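Local coordinates for SusD superfamily protein (Bacteroides fragilis NCTC 9343, PDB 3NQP) that probably binds glycans at the outer membrane, as a SusD-family protein that would help capture sugars for uptake, at residues Ile269-Leu272 / Thr277-Asn280; Thr93-Phe98 / Gly118-Leu123. One frame throughout, in Å; residues are numbered along the deposited sequence.

How the interactions relate
Interaction 1 (Ile269-Leu272 / Thr277-Asn280) is a loop doubling back on itself just after strand 265-269, partly buried and with one side at the surface. Interaction 2 (Thr93-Phe98 / Gly118-Leu123) is wholly buried and joins two helices, 89-102 and 110-135. Their centres lie about 23 Å apart, and the nearest atoms, about 7 Å apart, do not touch, yet helix 21-37 packs against both. The chemistry follows the setting: in interaction 1 an asparagine lies over a phenylalanine ring and also holds a turn through its amide, while exposed Thr277 binds a diol through N and OG1; in interaction 2 the helices satisfy their own backbones and meet through leucine, valine and phenylalanine side chains.

Interaction 1 (Ile269-Leu272 / Thr277-Asn280). With EDO (1,2-ethanediol), chain F.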
loop_
_atom_site.group_PDB
_atom_site.type_symbol
_atom_site.label_atom_id
_atom_site.label_comp_id
_atom_site.label_asym_id
_atom_site.label_seq_id
_atom_site.Cartn_x
_atom_site.Cartn_y
_atom_site.Cartn_z
ATOM N N ILE A 269 1.036 5.838 -9.134
ATOM C CA ILE A 269 0.524 7.189 -9.109
ATOM C C ILE A 269 1.664 8.158 -9.487
ATOM O O ILE A 269 2.698 8.175 -8.845
ATOM C CB ILE A 269 0.015 7.557 -7.704
ATOM C CG1 ILE A 269 -1.195 6.679 -7.301
ATOM C CG2 ILE A 269 -0.292 9.056 -7.588
ATOM C CD1 ILE A 269 -2.428 6.815 -8.197
ATOM N N ARG A 270 1.442 8.955 -10.512
ATOM C CA ARG A 270 2.416 9.950 -11.016
ATOM C C ARG A 270 2.402 11.250 -10.222
ATOM O O ARG A 270 1.380 11.944 -10.147
ATOM C CB ARG A 270 2.125 10.230 -12.509
ATOM C CG ARG A 270 3.050 11.273 -13.225
ATOM C CD ARG A 270 4.559 10.942 -13.071
ATOM N NE ARG A 270 4.946 9.571 -13.426
ATOM C CZ ARG A 270 5.146 9.129 -14.656
ATOM N NH1 ARG A 270 4.975 9.929 -15.716
ATOM N NH2 ARG A 270 5.464 7.862 -14.837
ATOM N N PHE A 271 3.551 11.563 -9.606
ATOM C CA PHE A 271 3.801 12.867 -9.026
ATOM C C PHE A 271 4.784 13.528 -9.998
ATOM O O PHE A 271 5.622 12.851 -10.575
ATOM C CB PHE A 271 4.329 12.737 -7.573
ATOM C CG PHE A 271 3.220 12.393 -6.576
ATOM C CD1 PHE A 271 2.297 13.364 -6.169
ATOM C CD2 PHE A 271 3.053 11.115 -6.118
ATOM C CE1 PHE A 271 1.253 13.053 -5.312
ATOM C CE2 PHE A 271 2.022 10.784 -5.287
ATOM C CZ PHE A 271 1.105 11.760 -4.866
ATOM N N LEU A 272 4.618 14.827 -10.234
ATOM C CA LEU A 272 5.347 15.539 -11.296
ATOM C C LEU A 272 5.708 16.928 -10.796
ATOM O O LEU A 272 4.838 17.658 -10.339
ATOM C CB LEU A 272 4.470 15.640 -12.556
ATOM C CG LEU A 272 4.979 16.326 -13.830
ATOM C CD1 LEU A 272 6.224 15.599 -14.405
ATOM C CD2 LEU A 272 3.855 16.431 -14.879
ATOM N N THR A 277 3.311 17.160 -5.791
ATOM C CA THR A 277 4.344 16.436 -5.070
ATOM C C THR A 277 3.740 15.791 -3.819
ATOM O O THR A 277 2.618 16.082 -3.445
ATOM C CB THR A 277 5.538 17.383 -4.694
ATOM O OG1 THR A 277 5.069 18.485 -3.912
ATOM C CG2 THR A 277 6.229 17.931 -5.966
ATOM N N ASN A 278 4.464 14.874 -3.191
ATOM C CA ASN A 278 3.909 14.115 -2.085
ATOM C C ASN A 278 4.605 14.527 -0.790
ATOM O O ASN A 278 5.548 15.358 -0.804
ATOM C CB ASN A 278 4.005 12.621 -2.396
ATOM C CG ASN A 278 5.423 12.156 -2.642
ATOM O OD1 ASN A 278 6.280 12.341 -1.782
ATOM N ND2 ASN A 278 5.661 11.491 -3.796
ATOM N N SER A 279 4.139 13.951 0.307
ATOM C CA SER A 279 4.618 14.270 1.649
ATOM C C SER A 279 5.709 13.336 2.174
ATOM O O SER A 279 5.887 13.235 3.381
ATOM C CB SER A 279 3.395 14.237 2.581
ATOM O OG SER A 279 2.495 15.287 2.210
ATOM N N ASN A 280 6.506 12.733 1.285
ATOM C CA ASN A 280 7.559 11.824 1.703
ATOM C C ASN A 280 8.668 12.545 2.504
ATOM O O ASN A 280 9.437 11.893 3.253
ATOM C CB ASN A 280 8.112 10.995 0.527
ATOM C CG ASN A 280 7.165 9.875 0.083
ATOM O OD1 ASN A 280 6.087 9.705 0.674
ATOM N ND2 ASN A 280 7.547 9.121 -0.991
HETATM C C1 EDO F . 1.470 20.465 -4.475
HETATM O O1 EDO F . 1.423 19.008 -4.345
HETATM C C2 EDO F . 2.816 21.173 -4.244
HETATM O O2 EDO F . 4.036 20.690 -4.929
#
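The tight part of this contact is Asn278 lying on Phe271. The backbone puts Asn278 CB over the ring centre, 3.8 Å from the centroid and only 8° off the normal, a CH-pi contact. The amide stands nearly upright on the ring, the two planes 88° apart. With CG between its own N and carbonyl carbon (chi1 59°), the amide is set where ND2 comes within 3.5 Å of Phe271 CD2 and OD1 accepts a hydrogen bond from the backbone N of Asn280 at 3.1 Å, closing an Asx turn: asparagine suits the place because a short amide can brace the bend while its methylene packs on an aromatic. The Thr277 backbone approaches the same ring, its C 3.7 Å from Phe271 CD1. Thr277 itself is exposed and starts its side chain away from the ring; its backbone N gives a nearly straight hydrogen bond to O1 of a 1,2-ethanediol, probably from the crystallisation liquor, and OG1 shares one with O2 (2.6 Å). Phe271 also rests on Arg36 of helix 21-37, its backbone N hydrogen-bonds Asp376 OD1, and Asn278 touches Tyr377, so the loop is fastened beside strand 377-381, the antiparallel partner of strand 265-269.

Interaction 2 (Thr93-Phe98 / Gly118-Leu123); sequences TNLNLF and GEVYGL
The ring of Phe98 meets Val120 obliquely, presenting neither a clean face nor an edge: the methyl CG2 lies 3.7 Å from CD2 and 4.0 Å from CE2, while Trp18 and Tyr116 also touch the phenylalanine. This is a helix-helix packing within the alpha-helical part of the SusD fold, where segments of helices 89-102 and 110-135 run roughly antiparallel at 148°, their axes 9.8 Å apart. The CB of Phe98 already points toward the second helix, and CG anti to the backbone N (chi1 -173°) carries the ring on to the Val120 methyl.

Val120 serves both Phe98 and Leu95. As a beta-branched residue it carries two methyls on one carbon: CG2 goes to the ring, and CG1 packs 3.8 Å from Leu95 CB. The Leu95 and Val120 side chains pass alongside one another, running opposite ways, and their CA atoms, 6.1 Å apart, are the nearest pair across the segments. The longer Leu95 then extends to the next turn, bringing CD1 to 4.2 Å from Leu123 CB. Ile31 of helix 21-37 touches both leucines, extending the apolar layer to a third helix. Asn96 starts off away from the second helix, but its amide end comes nearer: OD1 bonds Arg124 NH1 on that helix, and ND2 the backbone O of Arg141. Leu95 CD1 finally rests against the backbone of Leu123, 3.8 Å from its carbonyl C.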
loop_
_atom_site.group_PDB
_atom_site.type_symbol
_atom_site.label_atom_id
_atom_site.label_comp_id
_atom_site.label_asym_id
_atom_site.label_seq_id
_atom_site.Cartn_x
_atom_site.Cartn_y
_atom_site.Cartn_z
ATOM N N THR A 93 -18.532 8.999 -7.077
ATOM C CA THR A 93 -19.674 9.518 -7.826
ATOM C C THR A 93 -19.255 10.042 -9.206
ATOM O O THR A 93 -20.039 9.963 -10.147
ATOM C CB THR A 93 -20.486 10.555 -7.002
ATOM O OG1 THR A 93 -19.622 11.604 -6.555
ATOM C CG2 THR A 93 -21.100 9.861 -5.802
ATOM N N ASN A 94 -18.024 10.538 -9.340
ATOM C CA ASN A 94 -17.488 10.920 -10.629
ATOM C C ASN A 94 -17.270 9.715 -11.530
ATOM O O ASN A 94 -17.496 9.798 -12.753
ATOM C CB ASN A 94 -16.189 11.744 -10.497
ATOM C CG ASN A 94 -16.430 13.146 -9.882
ATOM O OD1 ASN A 94 -17.561 13.527 -9.566
ATOM N ND2 ASN A 94 -15.364 13.887 -9.697
ATOM N N LEU A 95 -16.882 8.582 -10.946
ATOM C CA LEU A 95 -16.795 7.344 -11.705
ATOM C C LEU A 95 -18.185 6.942 -12.204
ATOM O O LEU A 95 -18.348 6.607 -13.374
ATOM C CB LEU A 95 -16.214 6.222 -10.854
ATOM C CG LEU A 95 -14.830 6.447 -10.219
ATOM C CD1 LEU A 95 -14.437 5.182 -9.519
ATOM C CD2 LEU A 95 -13.814 6.899 -11.245
ATOM N N ASN A 96 -19.182 6.993 -11.322
ATOM C CA ASN A 96 -20.556 6.643 -11.717
ATOM C C ASN A 96 -21.009 7.528 -12.870
ATOM O O ASN A 96 -21.568 7.054 -13.847
ATOM C CB ASN A 96 -21.496 6.758 -10.511
ATOM C CG ASN A 96 -21.082 5.858 -9.347
ATOM O OD1 ASN A 96 -20.338 4.916 -9.536
ATOM N ND2 ASN A 96 -21.586 6.147 -8.142
ATOM N N LEU A 97 -20.730 8.823 -12.759
ATOM C CA LEU A 97 -21.133 9.765 -13.786
ATOM C C LEU A 97 -20.439 9.437 -15.108
ATOM O O LEU A 97 -21.048 9.465 -16.153
ATOM C CB LEU A 97 -20.781 11.196 -13.343
ATOM C CG LEU A 97 -21.285 12.352 -14.219
ATOM C CD1 LEU A 97 -22.805 12.268 -14.357
ATOM C CD2 LEU A 97 -20.872 13.707 -13.629
ATOM N N PHE A 98 -19.145 9.142 -15.067
ATOM C CA PHE A 98 -18.459 8.777 -16.296
ATOM C C PHE A 98 -19.107 7.559 -16.953
ATOM O O PHE A 98 -19.290 7.527 -18.179
ATOM C CB PHE A 98 -16.996 8.516 -16.057
ATOM C CG PHE A 98 -16.200 8.308 -17.326
ATOM C CD1 PHE A 98 -15.553 9.372 -17.951
ATOM C CD2 PHE A 98 -16.057 7.046 -17.873
ATOM C CE1 PHE A 98 -14.789 9.163 -19.105
ATOM C CE2 PHE A 98 -15.312 6.848 -19.043
ATOM C CZ PHE A 98 -14.702 7.929 -19.665
ATOM N N GLY A 118 -13.008 0.070 -18.950
ATOM C CA GLY A 118 -12.190 -0.854 -18.194
ATOM C C GLY A 118 -11.516 -0.136 -17.042
ATOM O O GLY A 118 -11.450 -0.643 -15.916
ATOM N N GLU A 119 -11.033 1.067 -17.301
ATOM C CA GLU A 119 -10.281 1.793 -16.271
ATOM C C GLU A 119 -11.253 2.178 -15.152
ATOM O O GLU A 119 -10.941 1.993 -13.971
ATOM C CB GLU A 119 -9.589 3.035 -16.823
ATOM C CG GLU A 119 -8.418 2.728 -17.737
ATOM C CD GLU A 119 -7.660 3.957 -18.188
ATOM O OE1 GLU A 119 -8.306 4.889 -18.655
ATOM O OE2 GLU A 119 -6.396 3.992 -18.106
ATOM N N VAL A 120 -12.436 2.676 -15.525
ATOM C CA VAL A 120 -13.306 3.306 -14.558
ATOM C C VAL A 120 -14.010 2.247 -13.697
ATOM O O VAL A 120 -14.156 2.439 -12.514
ATOM C CB VAL A 120 -14.282 4.303 -15.221
ATOM C CG1 VAL A 120 -15.333 4.738 -14.252
ATOM C CG2 VAL A 120 -13.469 5.522 -15.775
ATOM N N TYR A 121 -14.387 1.106 -14.271
ATOM C CA TYR A 121 -14.900 -0.005 -13.448
ATOM C C TYR A 121 -13.837 -0.591 -12.546
ATOM O O TYR A 121 -14.120 -0.933 -11.399
ATOM C CB TYR A 121 -15.479 -1.096 -14.315
ATOM C CG TYR A 121 -16.876 -0.831 -14.829
ATOM C CD1 TYR A 121 -17.996 -1.159 -14.046
ATOM C CD2 TYR A 121 -17.103 -0.325 -16.101
ATOM C CE1 TYR A 121 -19.284 -0.979 -14.508
ATOM C CE2 TYR A 121 -18.421 -0.113 -16.561
ATOM C CZ TYR A 121 -19.493 -0.468 -15.758
ATOM O OH TYR A 121 -20.778 -0.309 -16.187
ATOM N N GLY A 122 -12.601 -0.683 -13.041
ATOM C CA GLY A 122 -11.490 -1.096 -12.209
ATOM C C GLY A 122 -11.286 -0.194 -11.000
ATOM O O GLY A 122 -11.011 -0.662 -9.887
ATOM N N LEU A 123 -11.340 1.106 -11.226
ATOM C CA LEU A 123 -11.117 2.079 -10.178
ATOM C C LEU A 123 -12.269 2.131 -9.205
ATOM O O LEU A 123 -12.063 2.403 -8.010
ATOM C CB LEU A 123 -10.875 3.464 -10.782
ATOM C CG LEU A 123 -9.521 3.661 -11.462
ATOM C CD1 LEU A 123 -9.449 5.087 -12.108
ATOM C CD2 LEU A 123 -8.320 3.435 -10.535
#